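Local coordinates for protein 5-carboxymethyl-2-hydroxymuconate semialdehyde dehydrogenase (Thermus thermophilus, PDB 2D4E) that probably oxidises 5-carboxymethyl-2-hydroxymuconate semialdehyde to the corresponding acid, using bound NAD as the electron acceptor, as a tetrameric member of the aldehyde dehydrogenase family, at residues Ala107-Leu112 / Pro202-Lys207; Arg122-Arg127 / Trp172-Met177. One frame throughout, in Å; residues are numbered along the deposited sequence. Where two conformers were deposited one is given.

Contact 1. Residues Ala107-Leu112 / Pro202-Lys207; sequences AVMECL and PFTATK
Helices 103-114 and 203-214 run nearly antiparallel here, their local axes 9.3 Å apart at 156°, and meet chiefly through Met109. Its extended stem, with CG anti to the backbone N, crosses Phe203 at about a right angle and lays CG 3.8 Å from Phe203 CB. The sulphur then settles tightly against the backbone of Phe203 and Thr204, with Met109 SD 3.5 Å from both Phe203 O and Lys207 CB. Beside it the packing is buried. There Glu110 and Thr204 lie at the point of nearest backbone approach, CA to CA 5.8 Å, and Thr204 OG1 comes within 3.3 Å of Glu110 CB, against methylene rather than carboxylate. Thr204 CG2 lies 3.7 Å from Glu110 OE2, whose hydrogen bond goes to Leu176 N. The Phe203 ring, also buried, turns away from Met109, while Phe203 N bonds to Asp113, a residue of the sodium site. The partly exposed side, Met109 with Lys207, loosens beyond the lysine CB. A turn at chi3 (-66°) sets Met109 CE about 4.0 Å from Lys207 CG and CD, and the lysine bends at chi2, carrying NZ away to a salt bridge with Glu105. The thioether thus packs on methylenes and backbone atoms, and the Thr204 hydroxyl on the Glu110 methylene; Glu110 OE2 and Lys207 NZ find partners outside the two segments, so the pairing depends mainly on van der Waals fit.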
loop_
_atom_site.group_PDB
_atom_site.type_symbol
_atom_site.label_atom_id
_atom_site.label_comp_id
_atom_site.label_asym_id
_atom_site.label_seq_id
_atom_site.Cartn_x
_atom_site.Cartn_y
_atom_site.Cartn_z
ATOM N N ALA C 107 12.829 33.348 14.479
ATOM C CA ALA C 107 14.137 32.856 14.882
ATOM C C ALA C 107 14.643 33.616 16.098
ATOM O O ALA C 107 15.051 33.019 17.090
ATOM C CB ALA C 107 15.121 32.995 13.733
ATOM N N VAL C 108 14.615 34.941 16.024
ATOM C CA VAL C 108 15.087 35.758 17.134
ATOM C C VAL C 108 14.274 35.508 18.397
ATOM O O VAL C 108 14.826 35.344 19.487
ATOM C CB VAL C 108 15.026 37.263 16.788
ATOM C CG1 VAL C 108 15.386 38.090 18.012
ATOM C CG2 VAL C 108 15.987 37.574 15.642
ATOM N N MET C 109 12.959 35.475 18.245
ATOM C CA MET C 109 12.078 35.257 19.377
ATOM C C MET C 109 12.399 33.952 20.107
ATOM O O MET C 109 12.628 33.944 21.320
ATOM C CB MET C 109 10.627 35.238 18.899
ATOM C CG MET C 109 9.613 35.181 20.013
ATOM S SD MET C 109 7.944 35.327 19.360
ATOM C CE MET C 109 7.983 36.999 18.736
ATOM N N GLU C 110 12.422 32.849 19.367
ATOM C CA GLU C 110 12.698 31.558 19.977
ATOM C C GLU C 110 14.128 31.478 20.508
ATOM O O GLU C 110 14.391 30.814 21.513
ATOM C CB GLU C 110 12.430 30.435 18.972
ATOM C CG GLU C 110 12.777 29.049 19.488
ATOM C CD GLU C 110 12.033 27.946 18.754
ATOM O OE1 GLU C 110 12.509 26.792 18.782
ATOM O OE2 GLU C 110 10.969 28.229 18.163
ATOM N N CYS C 111 15.048 32.160 19.838
ATOM C CA CYS C 111 16.437 32.171 20.269
ATOM C C CYS C 111 16.532 32.826 21.651
ATOM O O CYS C 111 17.107 32.263 22.585
ATOM C CB CYS C 111 17.285 32.944 19.260
ATOM S SG CYS C 111 18.988 33.189 19.772
ATOM N N LEU C 112 15.952 34.015 21.774
ATOM C CA LEU C 112 15.961 34.747 23.034
ATOM C C LEU C 112 15.275 33.985 24.163
ATOM O O LEU C 112 15.744 33.981 25.299
ATOM C CB LEU C 112 15.247 36.092 22.867
ATOM C CG LEU C 112 15.869 37.154 21.960
ATOM C CD1 LEU C 112 14.985 38.394 21.957
ATOM C CD2 LEU C 112 17.261 37.502 22.460
ATOM N N PRO C 202 7.147 30.339 25.979
ATOM C CA PRO C 202 5.813 30.617 25.439
ATOM C C PRO C 202 5.656 31.575 24.264
ATOM O O PRO C 202 4.708 31.454 23.489
ATOM C CB PRO C 202 5.077 31.137 26.661
ATOM C CG PRO C 202 6.134 32.004 27.287
ATOM C CD PRO C 202 7.402 31.160 27.180
ATOM N N PHE C 203 6.576 32.522 24.132
ATOM C CA PHE C 203 6.485 33.547 23.093
ATOM C C PHE C 203 6.256 33.128 21.646
ATOM O O PHE C 203 5.353 33.646 20.987
ATOM C CB PHE C 203 7.712 34.454 23.184
ATOM C CG PHE C 203 7.867 35.098 24.523
ATOM C CD1 PHE C 203 9.100 35.120 25.162
ATOM C CD2 PHE C 203 6.761 35.630 25.179
ATOM C CE1 PHE C 203 9.227 35.658 26.442
ATOM C CE2 PHE C 203 6.880 36.167 26.455
ATOM C CZ PHE C 203 8.115 36.179 27.087
ATOM N N THR C 204 7.070 32.208 21.145
ATOM C CA THR C 204 6.942 31.756 19.768
ATOM C C THR C 204 5.532 31.260 19.405
ATOM O O THR C 204 5.079 31.449 18.278
ATOM C CB THR C 204 7.962 30.638 19.476
ATOM O OG1 THR C 204 9.287 31.128 19.726
ATOM C CG2 THR C 204 7.855 30.179 18.029
ATOM N N ALA C 205 4.845 30.629 20.353
ATOM C CA ALA C 205 3.502 30.115 20.098
ATOM C C ALA C 205 2.501 31.250 19.860
ATOM O O ALA C 205 1.667 31.170 18.960
ATOM C CB ALA C 205 3.046 29.235 21.265
ATOM N N THR C 206 2.573 32.302 20.665
ATOM C CA THR C 206 1.669 33.431 20.481
ATOM C C THR C 206 1.946 34.059 19.117
ATOM O O THR C 206 1.026 34.505 18.428
ATOM C CB THR C 206 1.854 34.484 21.594
ATOM O OG1 THR C 206 1.148 34.060 22.770
ATOM C CG2 THR C 206 1.335 35.845 21.143
ATOM N N LYS C 207 3.217 34.077 18.722
ATOM C CA LYS C 207 3.608 34.628 17.429
ATOM C C LYS C 207 3.022 33.768 16.303
ATOM O O LYS C 207 2.523 34.284 15.295
ATOM C CB LYS C 207 5.136 34.670 17.315
ATOM C CG LYS C 207 5.646 35.259 16.007
ATOM C CD LYS C 207 5.217 36.715 15.826
ATOM C CE LYS C 207 5.797 37.288 14.543
ATOM N NZ LYS C 207 5.536 38.747 14.402
#

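Contact 2. Residues Arg122-Arg127 / Trp172-Met177; sequences RAQVAR and WNAPLM. With NAD (nicotinamide-adenine-dinucleotide), chain K.
The Arg127 guanidinium has Met177 SD over the centre of one face, 3.9 Å above its plane, and Met177 CE reaches NH2 at 3.3 Å. Bends at chi2 and chi3 of Arg127 fold the group back over the thioether, while NH1 bonds to Asn131 and forms a salt bridge with Glu130, both on its own helix. The second flat group, the Trp172 indole, is met obliquely by the NAD phosphate, NE1 lying 2.5 Å from O1N; Trp172 N gives a weak hydrogen bond to O2N at 3.4 Å, and His352 meets the indole edge-to-face. Trp172 to Ala174 belong to the connection from strand 166-169 of the parallel, Rossmann-type sheet to helix 175-188, with Ala174 at the N-cap position, so one short connection serves the cofactor at one end and packs on helix 118-136 at the other. Gln124, bent at chi2 (-90°), extends its amide across Met177 at about a right angle, OE1 lying 3.6 Å from Met177 CB and 3.8 Å from Ala174 CB. Deeper in, Val125 CG2 packs obliquely on Leu176 CD2 at 3.9 Å, and Leu106 of helix 103-114 also packs on Val125.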
loop_
_atom_site.group_PDB
_atom_site.type_symbol
_atom_site.label_atom_id
_atom_site.label_comp_id
_atom_site.label_asym_id
_atom_site.label_seq_id
_atom_site.Cartn_x
_atom_site.Cartn_y
_atom_site.Cartn_z
ATOM N N ARG C 122 17.172 29.503 13.235
ATOM C CA ARG C 122 16.719 29.985 11.940
ATOM C C ARG C 122 16.440 28.808 11.021
ATOM O O ARG C 122 15.448 28.810 10.293
ATOM C CB ARG C 122 17.756 30.916 11.300
ATOM C CG ARG C 122 17.347 31.425 9.912
ATOM C CD ARG C 122 16.064 32.258 9.962
ATOM N NE ARG C 122 15.635 32.689 8.635
ATOM C CZ ARG C 122 15.058 31.896 7.736
ATOM N NH1 ARG C 122 14.835 30.620 8.019
ATOM N NH2 ARG C 122 14.706 32.382 6.553
ATOM N N ALA C 123 17.318 27.807 11.053
ATOM C CA ALA C 123 17.140 26.618 10.227
ATOM C C ALA C 123 15.882 25.875 10.675
ATOM O O ALA C 123 15.204 25.237 9.867
ATOM C CB ALA C 123 18.357 25.704 10.345
ATOM N N GLN C 124 15.576 25.959 11.967
ATOM C CA GLN C 124 14.396 25.302 12.522
ATOM C C GLN C 124 13.118 25.973 12.024
ATOM O O GLN C 124 12.082 25.321 11.879
ATOM C CB GLN C 124 14.447 25.333 14.050
ATOM C CG GLN C 124 15.568 24.495 14.627
ATOM C CD GLN C 124 15.138 23.076 14.890
ATOM O OE1 GLN C 124 14.471 22.797 15.886
ATOM N NE2 GLN C 124 15.500 22.169 13.991
ATOM N N VAL C 125 13.190 27.278 11.765
ATOM C CA VAL C 125 12.030 27.998 11.253
ATOM C C VAL C 125 11.752 27.465 9.854
ATOM O O VAL C 125 10.603 27.293 9.461
ATOM C CB VAL C 125 12.277 29.517 11.170
ATOM C CG1 VAL C 125 11.123 30.191 10.435
ATOM C CG2 VAL C 125 12.410 30.097 12.570
ATOM N N ALA C 126 12.813 27.206 9.100
ATOM C CA ALA C 126 12.651 26.666 7.758
ATOM C C ALA C 126 11.983 25.283 7.838
ATOM O O ALA C 126 11.119 24.956 7.025
ATOM C CB ALA C 126 14.010 26.571 7.063
ATOM N N ARG C 127 12.379 24.475 8.819
ATOM C CA ARG C 127 11.783 23.148 8.986
ATOM C C ARG C 127 10.311 23.282 9.366
ATOM O O ARG C 127 9.482 22.477 8.955
ATOM C CB ARG C 127 12.518 22.348 10.070
ATOM C CG ARG C 127 13.801 21.674 9.598
ATOM C CD ARG C 127 13.518 20.451 8.702
ATOM N NE ARG C 127 12.839 19.356 9.410
ATOM C CZ ARG C 127 11.517 19.186 9.470
ATOM N NH1 ARG C 127 10.697 20.031 8.855
ATOM N NH2 ARG C 127 11.011 18.176 10.167
ATOM N N TRP C 172 9.662 22.710 25.897
ATOM C CA TRP C 172 10.332 24.008 25.823
ATOM C C TRP C 172 11.574 24.158 24.950
ATOM O O TRP C 172 11.976 25.281 24.667
ATOM C CB TRP C 172 10.695 24.487 27.239
ATOM C CG TRP C 172 11.501 23.494 28.050
ATOM C CD1 TRP C 172 11.050 22.737 29.092
ATOM C CD2 TRP C 172 12.880 23.137 27.865
ATOM N NE1 TRP C 172 12.057 21.932 29.567
ATOM C CE2 TRP C 172 13.190 22.154 28.833
ATOM C CE3 TRP C 172 13.883 23.549 26.975
ATOM C CZ2 TRP C 172 14.464 21.575 28.940
ATOM C CZ3 TRP C 172 15.150 22.974 27.079
ATOM C CH2 TRP C 172 15.427 21.996 28.057
ATOM N N ASN C 173 12.176 23.058 24.512
ATOM C CA ASN C 173 13.412 23.170 23.740
ATOM C C ASN C 173 13.299 23.677 22.304
ATOM O O ASN C 173 14.127 24.486 21.876
ATOM C CB ASN C 173 14.189 21.842 23.791
ATOM C CG ASN C 173 13.550 20.750 22.966
ATOM O OD1 ASN C 173 12.328 20.590 22.957
ATOM N ND2 ASN C 173 14.381 19.977 22.272
ATOM N N ALA C 174 12.288 23.229 21.566
ATOM C CA ALA C 174 12.108 23.663 20.176
ATOM C C ALA C 174 10.629 23.955 19.894
ATOM O O ALA C 174 9.980 23.244 19.128
ATOM C CB ALA C 174 12.628 22.585 19.223
ATOM N N PRO C 175 10.094 25.031 20.497
ATOM C CA PRO C 175 8.705 25.492 20.383
ATOM C C PRO C 175 8.069 25.484 18.999
ATOM O O PRO C 175 7.046 24.835 18.789
ATOM C CB PRO C 175 8.762 26.898 20.978
ATOM C CG PRO C 175 9.811 26.764 22.017
ATOM C CD PRO C 175 10.884 25.982 21.297
ATOM N N LEU C 176 8.661 26.206 18.057
ATOM C CA LEU C 176 8.098 26.275 16.712
ATOM C C LEU C 176 8.121 24.950 15.956
ATOM O O LEU C 176 7.095 24.504 15.443
ATOM C CB LEU C 176 8.821 27.337 15.879
ATOM C CG LEU C 176 8.158 27.615 14.529
ATOM C CD1 LEU C 176 6.795 28.268 14.754
ATOM C CD2 LEU C 176 9.044 28.517 13.692
ATOM N N MET C 177 9.292 24.327 15.881
ATOM C CA MET C 177 9.436 23.063 15.157
ATOM C C MET C 177 8.579 21.930 15.710
ATOM O O MET C 177 7.906 21.229 14.958
ATOM C CB MET C 177 10.908 22.632 15.143
ATOM C CG MET C 177 11.177 21.248 14.574
ATOM S SD MET C 177 10.642 21.052 12.873
ATOM C CE MET C 177 9.820 19.458 12.967
HETATM P PA NAD K . 7.476 18.271 30.146
HETATM O O1A NAD K . 7.335 18.631 31.552
HETATM O O2A NAD K . 6.903 16.946 29.852
HETATM O O5B NAD K . 6.762 19.314 29.127
HETATM C C5B NAD K . 5.973 18.944 27.948
HETATM C C4B NAD K . 4.620 19.611 28.064
HETATM O O4B NAD K . 3.962 18.900 29.136
HETATM C C3B NAD K . 4.658 21.091 28.540
HETATM O O3B NAD K . 3.933 21.938 27.624
HETATM C C2B NAD K . 4.038 21.007 29.945
HETATM O O2B NAD K . 3.327 22.205 30.328
HETATM C C1B NAD K . 3.151 19.785 29.817
HETATM N N9A NAD K . 2.829 19.194 31.103
HETATM C C8A NAD K . 3.634 19.007 32.212
HETATM N N7A NAD K . 2.998 18.421 33.253
HETATM C C5A NAD K . 1.709 18.229 32.755
HETATM C C6A NAD K . 0.525 17.652 33.351
HETATM N N6A NAD K . 0.495 17.174 34.598
HETATM N N1A NAD K . -0.611 17.616 32.556
HETATM C C2A NAD K . -0.573 18.119 31.259
HETATM N N3A NAD K . 0.460 18.665 30.634
HETATM C C4A NAD K . 1.583 18.696 31.428
HETATM O O3 NAD K . 8.958 18.347 29.808
HETATM P PN NAD K . 9.934 19.162 28.861
HETATM O O1N NAD K . 10.984 19.703 29.748
HETATM O O2N NAD K . 9.154 20.149 28.094
HETATM O O5D NAD K . 10.431 17.887 28.137
HETATM C C5D NAD K . 11.643 17.699 27.447
HETATM C C4D NAD K . 11.407 16.256 27.127
HETATM O O4D NAD K . 10.677 16.086 25.891
HETATM C C3D NAD K . 12.627 15.347 27.110
HETATM O O3D NAD K . 12.447 14.157 27.903
HETATM C C2D NAD K . 12.780 15.088 25.613
HETATM O O2D NAD K . 13.478 13.848 25.377
HETATM C C1D NAD K . 11.339 15.102 25.154
HETATM N N1N NAD K . 11.187 15.348 23.710
HETATM C C2N NAD K . 10.830 14.208 23.006
HETATM C C3N NAD K . 10.683 14.355 21.635
HETATM C C7N NAD K . 10.317 13.178 20.742
HETATM O O7N NAD K . 10.198 13.374 19.546
HETATM N N7N NAD K . 10.141 11.956 21.275
HETATM C C4N NAD K . 10.899 15.650 20.973
HETATM C C5N NAD K . 11.260 16.730 21.828
HETATM C C6N NAD K . 11.422 16.660 23.185
#

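Contacts 1 and 2, with centres 9 Å apart, meet where Glu110 reaches the start of helix 175-188. The hydrogen bond from Leu176 N to Glu110 OE2 spans 3.1 Å, and Glu110 OE1 packs 3.1 Å from Pro175 CD. The carboxylate therefore takes an amide of the first turn, after an N-cap residue, Ala174, that has no polar side chain; the helix end may in turn favour its charged form. Thr204 CG2 adds packing on Leu176 CB at 3.7 Å. Contact 1 is thus a second layer behind the Trp172 loop: the Glu110 side chain stays about 11 Å from NAD, whereas the Phe203 side chain is about 6 Å from a sodium ion.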